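Local coordinates for FLAP endonuclease-1 protein (PDB 1A76), which cuts 5'-flap structures and acts as a 5'-3' exonuclease in DNA replication and repair, with magnesium as its cofactor, at residues A[217-222]-A[249-254]; A[39-42]-A[46-49]. One frame throughout, in Å; residues are numbered along the deposited sequence.

Interaction 1: residues A[217-222]-A[249-254]; sequences IAIFMG and DVLKKE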
loop_
_atom_site.group_PDB
_atom_site.type_symbol
_atom_site.label_atom_id
_atom_site.label_comp_id
_atom_site.label_asym_id
_atom_site.label_seq_id
_atom_site.Cartn_x
_atom_site.Cartn_y
_atom_site.Cartn_z
ATOM N N ILE A 217 21.032 -0.803 1.209
ATOM C CA ILE A 217 20.794 -1.798 2.253
ATOM C C ILE A 217 19.561 -2.609 1.835
ATOM O O ILE A 217 19.561 -3.837 1.906
ATOM C CB ILE A 217 20.520 -1.133 3.635
ATOM C CG1 ILE A 217 21.800 -0.498 4.176
ATOM C CG2 ILE A 217 20.015 -2.178 4.631
ATOM C CD1 ILE A 217 21.556 0.516 5.277
ATOM N N ALA A 218 18.527 -1.910 1.370
ATOM C CA ALA A 218 17.302 -2.553 0.919
ATOM C C ALA A 218 17.582 -3.516 -0.228
ATOM O O ALA A 218 17.071 -4.645 -0.255
ATOM C CB ALA A 218 16.292 -1.500 0.474
ATOM N N ILE A 219 18.386 -3.071 -1.190
ATOM C CA ILE A 219 18.709 -3.915 -2.327
ATOM C C ILE A 219 19.439 -5.177 -1.857
ATOM O O ILE A 219 19.121 -6.271 -2.320
ATOM C CB ILE A 219 19.530 -3.130 -3.381
ATOM C CG1 ILE A 219 18.613 -2.092 -4.059
ATOM C CG2 ILE A 219 20.086 -4.070 -4.438
ATOM C CD1 ILE A 219 19.341 -1.086 -4.946
ATOM N N PHE A 220 20.393 -5.031 -0.934
ATOM C CA PHE A 220 21.134 -6.179 -0.383
ATOM C C PHE A 220 20.175 -7.174 0.249
ATOM O O PHE A 220 20.283 -8.387 0.052
ATOM C CB PHE A 220 22.101 -5.745 0.730
ATOM C CG PHE A 220 23.480 -5.389 0.248
ATOM C CD1 PHE A 220 24.319 -6.360 -0.289
ATOM C CD2 PHE A 220 23.955 -4.087 0.373
ATOM C CE1 PHE A 220 25.612 -6.040 -0.692
ATOM C CE2 PHE A 220 25.241 -3.758 -0.026
ATOM C CZ PHE A 220 26.074 -4.742 -0.561
ATOM N N MET A 221 19.251 -6.658 1.048
ATOM C CA MET A 221 18.307 -7.520 1.740
ATOM C C MET A 221 17.331 -8.125 0.754
ATOM O O MET A 221 16.876 -9.249 0.943
ATOM C CB MET A 221 17.570 -6.723 2.816
ATOM C CG MET A 221 18.488 -6.272 3.959
ATOM S SD MET A 221 17.697 -5.118 5.095
ATOM C CE MET A 221 16.476 -6.150 5.863
ATOM N N GLY A 222 17.031 -7.376 -0.302
ATOM C CA GLY A 222 16.118 -7.849 -1.328
ATOM C C GLY A 222 14.846 -7.028 -1.404
ATOM O O GLY A 222 14.122 -6.899 -0.406
ATOM N N ASP A 249 29.911 -0.739 -5.388
ATOM C CA ASP A 249 30.697 -1.589 -6.269
ATOM C C ASP A 249 30.176 -3.013 -6.147
ATOM O O ASP A 249 30.008 -3.712 -7.147
ATOM C CB ASP A 249 32.181 -1.545 -5.885
ATOM C CG ASP A 249 32.866 -0.270 -6.344
ATOM O OD1 ASP A 249 32.463 0.280 -7.389
ATOM O OD2 ASP A 249 33.809 0.185 -5.660
ATOM N N VAL A 250 29.898 -3.431 -4.915
ATOM C CA VAL A 250 29.397 -4.776 -4.648
ATOM C C VAL A 250 28.057 -5.067 -5.329
ATOM O O VAL A 250 27.848 -6.147 -5.888
ATOM C CB VAL A 250 29.230 -5.003 -3.126
ATOM C CG1 VAL A 250 28.475 -6.292 -2.881
ATOM C CG2 VAL A 250 30.609 -5.033 -2.434
ATOM N N LEU A 251 27.149 -4.096 -5.264
ATOM C CA LEU A 251 25.815 -4.219 -5.851
ATOM C C LEU A 251 25.856 -4.245 -7.380
ATOM O O LEU A 251 25.090 -4.971 -8.014
ATOM C CB LEU A 251 24.928 -3.064 -5.357
ATOM C CG LEU A 251 23.962 -3.317 -4.194
ATOM C CD1 LEU A 251 24.388 -4.515 -3.371
ATOM C CD2 LEU A 251 23.881 -2.075 -3.315
ATOM N N LYS A 252 26.743 -3.456 -7.976
ATOM C CA LYS A 252 26.869 -3.447 -9.430
ATOM C C LYS A 252 27.273 -4.856 -9.904
ATOM O O LYS A 252 26.801 -5.344 -10.929
ATOM C CB LYS A 252 27.918 -2.427 -9.853
ATOM C CG LYS A 252 28.880 -2.943 -10.896
ATOM C CD LYS A 252 28.538 -2.406 -12.263
ATOM C CE LYS A 252 29.810 -2.115 -13.034
ATOM N NZ LYS A 252 30.778 -3.239 -12.900
ATOM N N LYS A 253 28.146 -5.501 -9.140
ATOM C CA LYS A 253 28.608 -6.852 -9.441
ATOM C C LYS A 253 27.554 -7.911 -9.136
ATOM O O LYS A 253 27.285 -8.791 -9.960
ATOM C CB LYS A 253 29.866 -7.169 -8.625
ATOM C CG LYS A 253 30.140 -8.663 -8.432
ATOM C CD LYS A 253 31.408 -8.895 -7.622
ATOM C CE LYS A 253 31.600 -10.372 -7.302
ATOM N NZ LYS A 253 32.805 -10.640 -6.455
ATOM N N GLU A 254 26.955 -7.823 -7.953
ATOM C CA GLU A 254 25.973 -8.813 -7.520
ATOM C C GLU A 254 24.536 -8.683 -8.010
ATOM O O GLU A 254 23.805 -9.673 -8.041
ATOM C CB GLU A 254 25.958 -8.890 -5.991
ATOM C CG GLU A 254 27.220 -9.489 -5.386
ATOM C CD GLU A 254 27.573 -10.851 -5.965
ATOM O OE1 GLU A 254 26.657 -11.675 -6.183
ATOM O OE2 GLU A 254 28.775 -11.096 -6.194
#
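Phe220 and Leu251 have the nearest CA atoms across the contact, 7.5 Å apart; the axes of 217-221 and 249-254 approach to 10.9 Å, with their N-to-C directions 36° apart. Helix 211-221 and helix 235-244 probably form the helix-three-turn-helix DNA-binding element of the FEN1 family, and helix 247-254 packs against it. At this wide spacing the gap is bridged by large apolar side chains. One branch of Leu251 fills the centre: its CD1 lies over the face of the Phe220 ring, 3.3 Å from the centroid and 13° off the ring normal, a CH-pi contact. The leucine torsions as modelled are unusual, chi1 -99° among them, so the exact closeness of this methyl is doubtful. Its other methyl, CD2, stands 3.9 Å from CE2 of Phe220.

Val250 meets the same ring from the edge rather than the face, the two side chains crossing at about a right angle. The ring thus has one methyl over a face and another at its edge, while Ala238 and Leu241 of helix 235-244 add further contacts. Tyr258 of helix 258-266 touches both Ile219 and Leu251. Ile219 turns CG2 anti to its own backbone N and thereby sets this methyl 4.0 Å from Leu251 CG. Near the plane of the ring, at its edge, Val250 CG1 rests 3.6 Å from Phe220 CE1.

Interaction 2: residues A[39-42]-A[46-49]; sequences IRLR and PLRN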
loop_
_atom_site.group_PDB
_atom_site.type_symbol
_atom_site.label_atom_id
_atom_site.label_comp_id
_atom_site.label_asym_id
_atom_site.label_seq_id
_atom_site.Cartn_x
_atom_site.Cartn_y
_atom_site.Cartn_z
ATOM N N ILE A 39 -9.232 -9.170 9.025
ATOM C CA ILE A 39 -10.675 -9.034 9.228
ATOM C C ILE A 39 -11.328 -10.338 8.791
ATOM O O ILE A 39 -11.681 -10.516 7.626
ATOM C CB ILE A 39 -11.272 -7.859 8.404
ATOM C CG1 ILE A 39 -10.620 -6.540 8.831
ATOM C CG2 ILE A 39 -12.772 -7.776 8.627
ATOM C CD1 ILE A 39 -11.166 -5.308 8.115
ATOM N N ARG A 40 -11.483 -11.256 9.737
ATOM C CA ARG A 40 -12.063 -12.551 9.433
ATOM C C ARG A 40 -13.033 -13.036 10.505
ATOM O O ARG A 40 -13.219 -12.390 11.538
ATOM C CB ARG A 40 -10.938 -13.569 9.239
ATOM C CG ARG A 40 -10.263 -13.467 7.888
ATOM C CD ARG A 40 -8.808 -13.900 7.944
ATOM N NE ARG A 40 -8.170 -13.791 6.636
ATOM C CZ ARG A 40 -8.288 -14.698 5.673
ATOM N NH1 ARG A 40 -9.016 -15.789 5.878
ATOM N NH2 ARG A 40 -7.671 -14.519 4.507
ATOM N N LEU A 41 -13.657 -14.179 10.244
ATOM C CA LEU A 41 -14.609 -14.754 11.181
ATOM C C LEU A 41 -13.885 -15.354 12.374
ATOM O O LEU A 41 -12.656 -15.336 12.441
ATOM C CB LEU A 41 -15.454 -15.825 10.482
ATOM C CG LEU A 41 -16.939 -15.505 10.270
ATOM C CD1 LEU A 41 -17.135 -14.008 10.050
ATOM C CD2 LEU A 41 -17.459 -16.290 9.075
ATOM N N ARG A 42 -14.653 -15.881 13.321
ATOM C CA ARG A 42 -14.088 -16.489 14.519
ATOM C C ARG A 42 -13.083 -17.584 14.179
ATOM O O ARG A 42 -12.055 -17.721 14.844
ATOM C CB ARG A 42 -15.203 -17.079 15.384
ATOM C CG ARG A 42 -14.880 -17.126 16.872
ATOM C CD ARG A 42 -15.121 -18.512 17.446
ATOM N NE ARG A 42 -13.923 -19.060 18.074
ATOM C CZ ARG A 42 -13.396 -18.605 19.206
ATOM N NH1 ARG A 42 -13.963 -17.587 19.838
ATOM N NH2 ARG A 42 -12.304 -19.171 19.708
ATOM N N PRO A 46 -12.410 -15.812 5.943
ATOM C CA PRO A 46 -12.689 -14.436 5.517
ATOM C C PRO A 46 -14.151 -14.060 5.685
ATOM O O PRO A 46 -15.021 -14.930 5.732
ATOM C CB PRO A 46 -12.270 -14.417 4.045
ATOM C CG PRO A 46 -12.265 -15.841 3.623
ATOM C CD PRO A 46 -11.893 -16.636 4.842
ATOM N N LEU A 47 -14.418 -12.765 5.802
ATOM C CA LEU A 47 -15.790 -12.289 5.918
ATOM C C LEU A 47 -16.438 -12.458 4.540
ATOM O O LEU A 47 -15.828 -12.126 3.526
ATOM C CB LEU A 47 -15.806 -10.804 6.294
ATOM C CG LEU A 47 -16.639 -10.398 7.506
ATOM C CD1 LEU A 47 -16.084 -11.091 8.742
ATOM C CD2 LEU A 47 -16.594 -8.876 7.682
ATOM N N ARG A 48 -17.668 -12.966 4.494
ATOM C CA ARG A 48 -18.346 -13.134 3.215
ATOM C C ARG A 48 -19.830 -12.808 3.318
ATOM O O ARG A 48 -20.420 -12.901 4.394
ATOM C CB ARG A 48 -18.205 -14.573 2.698
ATOM C CG ARG A 48 -16.859 -15.253 2.936
ATOM C CD ARG A 48 -16.917 -16.674 2.362
ATOM N NE ARG A 48 -15.609 -17.317 2.261
ATOM C CZ ARG A 48 -14.923 -17.442 1.129
ATOM N NH1 ARG A 48 -15.420 -16.959 -0.005
ATOM N NH2 ARG A 48 -13.737 -18.045 1.134
ATOM N N ASN A 49 -20.433 -12.428 2.197
ATOM C CA ASN A 49 -21.854 -12.146 2.176
ATOM C C ASN A 49 -22.597 -13.462 1.906
ATOM O O ASN A 49 -21.984 -14.534 1.780
ATOM C CB ASN A 49 -22.199 -11.085 1.117
ATOM C CG ASN A 49 -21.748 -11.463 -0.292
ATOM O OD1 ASN A 49 -21.524 -10.587 -1.130
ATOM N ND2 ASN A 49 -21.619 -12.759 -0.561
#
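Ser56 OG, at the start of helix 56-70, is gripped by both arms of the loop: it donates to Ile39 O and accepts from Leu47 N. Those two backbone atoms, Ile39 O and Leu47 N, are 4.0 Å apart, too distant to bond directly, and a single hydroxyl thus pins both arms to the following helix. On a separate flank Arg40 lies against Pro46. Its CG, beside the backbone N at chi1 -78°, comes 3.5 Å from Pro46 CA, and the extended chain beyond brings NH1 within 3.2 Å of Pro46 CD. Pro46 CB sits over one guanidinium face, offset toward the rim. Close as it is, the proline N is an amide nitrogen and no useful acceptor, and NH1 is hydrogen-bonded to Gly44 O in the turn. Replacing Arg40 with alanine would probably leave Gly44 O without this mate and take away the side chain lying along Pro46. Leu47 splays its methyls between two partners: CD2 meets Ile39 CG2 at 4.1 Å, while CD1 lies against Leu41 CD1, modelled at a doubtfully short 3.4 Å. Such a reversal belongs to the irregular loop joining helices 28-38 and 56-70 of the nuclease N-domain, which in FEN1 relatives contributes to the wedge at the DNA junction.

How the interactions relate
From the N terminus, the chain leaves helix 28-38 and folds back almost at once: interaction 2 closes a turn of only three intervening residues, 43-45, before helix 56-70 begins. The path then runs through the rest of the N-domain and much of the I-domain. Interaction 1 opens near the end of helix 211-221 and closes a larger loop of 26 residues that includes helix 235-244. The two loops follow in series, neither nesting nor crossing. The centres of interactions 1 and 2 are about 41 Å apart, on opposite sides of the chain's centre, and their nearest atoms about 24 Å apart. Interaction 2 ties down a surface loop between helices, whereas interaction 1 joins helices through largely buried side chains.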